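Local coordinates for START domain-containing protein 10 (Homo sapiens, PDB 6SER) that transfers phosphatidylcholine and phosphatidylethanolamine between membranes, preferring species with a palmitoyl or stearoyl chain at sn-1 and an unsaturated chain at sn-2, at residues A[83-88]-A[234-238]. Numbering follows the deposited sequence.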
loop_
_atom_site.group_PDB
_atom_site.type_symbol
_atom_site.label_atom_id
_atom_site.label_comp_id
_atom_site.label_asym_id
_atom_site.label_seq_id
_atom_site.Cartn_x
_atom_site.Cartn_y
_atom_site.Cartn_z
ATOM N N TYR A 83 7.770 7.411 6.398
ATOM C CA TYR A 83 7.728 7.601 4.949
ATOM C C TYR A 83 8.830 6.803 4.254
ATOM O O TYR A 83 8.576 6.113 3.259
ATOM C CB TYR A 83 7.842 9.095 4.632
ATOM C CG TYR A 83 7.610 9.501 3.184
ATOM C CD1 TYR A 83 6.404 9.216 2.536
ATOM C CD2 TYR A 83 8.580 10.205 2.478
ATOM C CE1 TYR A 83 6.184 9.607 1.216
ATOM C CE2 TYR A 83 8.366 10.607 1.161
ATOM C CZ TYR A 83 7.172 10.305 0.535
ATOM O OH TYR A 83 6.970 10.689 -0.777
ATOM N N ASP A 84 10.063 6.882 4.772
ATOM C CA ASP A 84 11.167 6.103 4.210
ATOM C C ASP A 84 10.848 4.617 4.205
ATOM O O ASP A 84 11.143 3.906 3.229
ATOM C CB ASP A 84 12.454 6.341 5.009
ATOM C CG ASP A 84 13.047 7.719 4.779
ATOM O OD1 ASP A 84 12.662 8.395 3.794
ATOM O OD2 ASP A 84 13.914 8.114 5.584
ATOM N N VAL A 85 10.249 4.126 5.291
ATOM C CA VAL A 85 10.003 2.695 5.432
ATOM C C VAL A 85 8.967 2.227 4.418
ATOM O O VAL A 85 9.119 1.170 3.795
ATOM C CB VAL A 85 9.577 2.390 6.877
ATOM C CG1 VAL A 85 9.111 0.946 7.014
ATOM C CG2 VAL A 85 10.728 2.700 7.817
ATOM N N LEU A 86 7.906 3.012 4.227
ATOM C CA LEU A 86 6.932 2.667 3.201
ATOM C C LEU A 86 7.549 2.690 1.808
ATOM O O LEU A 86 7.172 1.879 0.958
ATOM C CB LEU A 86 5.736 3.616 3.268
ATOM C CG LEU A 86 4.845 3.417 4.501
ATOM C CD1 LEU A 86 3.665 4.386 4.511
ATOM C CD2 LEU A 86 4.370 1.987 4.561
ATOM N N HIS A 87 8.507 3.584 1.561
ATOM C CA HIS A 87 9.091 3.703 0.230
ATOM C C HIS A 87 10.168 2.657 -0.043
ATOM O O HIS A 87 10.373 2.284 -1.201
ATOM C CB HIS A 87 9.688 5.100 0.038
ATOM C CG HIS A 87 8.763 6.074 -0.628
ATOM N ND1 HIS A 87 8.350 5.933 -1.935
ATOM C CD2 HIS A 87 8.199 7.225 -0.179
ATOM C CE1 HIS A 87 7.562 6.946 -2.260
ATOM N NE2 HIS A 87 7.451 7.741 -1.210
ATOM N N ASP A 88 10.860 2.172 0.994
ATOM C CA ASP A 88 12.100 1.409 0.823
ATOM C C ASP A 88 11.790 -0.026 0.423
ATOM O O ASP A 88 11.654 -0.910 1.271
ATOM C CB ASP A 88 12.923 1.444 2.107
ATOM C CG ASP A 88 14.367 1.014 1.889
ATOM O OD1 ASP A 88 15.273 1.689 2.410
ATOM O OD2 ASP A 88 14.592 -0.000 1.192
ATOM N N LYS A 234 18.301 7.322 -1.334
ATOM C CA LYS A 234 16.861 7.378 -1.088
ATOM C C LYS A 234 16.231 8.033 -2.302
ATOM O O LYS A 234 15.903 9.228 -2.287
ATOM C CB LYS A 234 16.543 8.157 0.191
ATOM C CG LYS A 234 17.077 7.527 1.461
ATOM C CD LYS A 234 16.646 8.316 2.685
ATOM C CE LYS A 234 17.129 7.650 3.955
ATOM N NZ LYS A 234 16.703 8.402 5.173
ATOM N N PRO A 235 16.069 7.284 -3.396
ATOM C CA PRO A 235 15.504 7.876 -4.620
ATOM C C PRO A 235 14.093 8.404 -4.466
ATOM O O PRO A 235 13.675 9.208 -5.306
ATOM C CB PRO A 235 15.552 6.718 -5.630
ATOM C CG PRO A 235 15.623 5.469 -4.794
ATOM C CD PRO A 235 16.454 5.874 -3.596
ATOM N N TRP A 236 13.335 7.969 -3.450
ATOM C CA TRP A 236 12.005 8.544 -3.244
ATOM C C TRP A 236 12.081 9.990 -2.775
ATOM O O TRP A 236 11.125 10.752 -2.967
ATOM C CB TRP A 236 11.201 7.706 -2.248
ATOM C CG TRP A 236 11.914 7.405 -0.957
ATOM C CD1 TRP A 236 11.804 8.095 0.226
ATOM C CD2 TRP A 236 12.819 6.321 -0.704
ATOM N NE1 TRP A 236 12.591 7.509 1.190
ATOM C CE2 TRP A 236 13.225 6.421 0.645
ATOM C CE3 TRP A 236 13.334 5.284 -1.489
ATOM C CZ2 TRP A 236 14.109 5.517 1.227
ATOM C CZ3 TRP A 236 14.223 4.391 -0.910
ATOM C CH2 TRP A 236 14.599 4.515 0.434
ATOM N N LEU A 237 13.199 10.381 -2.161
ATOM C CA LEU A 237 13.450 11.774 -1.803
ATOM C C LEU A 237 14.231 12.516 -2.878
ATOM O O LEU A 237 14.078 13.733 -3.015
ATOM C CB LEU A 237 14.225 11.852 -0.480
ATOM C CG LEU A 237 13.608 11.129 0.714
ATOM C CD1 LEU A 237 14.448 11.320 1.979
ATOM C CD2 LEU A 237 12.177 11.622 0.922
ATOM N N HIS A 238 15.066 11.812 -3.647
ATOM C CA HIS A 238 15.929 12.424 -4.659
ATOM C C HIS A 238 15.706 11.688 -5.969
ATOM O O HIS A 238 16.363 10.675 -6.246
ATOM C CB HIS A 238 17.392 12.382 -4.229
ATOM C CG HIS A 238 17.616 12.895 -2.844
ATOM N ND1 HIS A 238 17.518 14.231 -2.524
ATOM C CD2 HIS A 238 17.900 12.249 -1.687
ATOM C CE1 HIS A 238 17.748 14.389 -1.232
ATOM N NE2 HIS A 238 17.985 13.202 -0.702
HETATM O O HOH W 1 9.035 12.036 -1.951
#
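Asp84 OD1 accepts the indole N-H of Trp236 over 2.8 Å from NE1, in a bond that is nearly straight at the hydrogen (174°). The oxygen lies almost in the indole plane, whereas the donor stands well above the plane of the carboxylate. The other oxygen, OD2, forms a salt bridge with Lys234 NZ at 2.8 Å, also from out of plane; the lysine reaches it because its chain is fully extended beyond CG. An indole N-H on one oxygen and a lysine ammonium on the other should restrain the rotation of this buried carboxylate and would be expected to favour its charged form.

The indole also lies against His87. Their planes are 5° apart but slid past each other, so that each ring mainly covers the other's CB: His87 CB sits 3.5 Å from the centroid of the Trp236 five-membered ring, and Trp236 CB 3.4 Å from the imidazole centroid, two reciprocal CH-pi contacts. With chi1 at 51°, Trp236 CG lies between the backbone N and the carbonyl carbon, and the indole is laid with one face over His87 CB and its CH2 3.5 Å from Asp88 OD1. That oxygen pairs with Tyr222 OH, while Asp88 OD2 accepts from Tyr91 N, capping helix 89-95. Leu237 CD2 meets the edge of the Tyr83 ring, 4.0 Å from CE2, and a water links Tyr83 OH to Trp236 O.

Tyr222 of helix 197-227 touches both Asp84 and Trp236. The tryptophan joins the loop after that long C-terminal helix to the C-terminal half of helix 79-87, within the helix-grip fold of START domains.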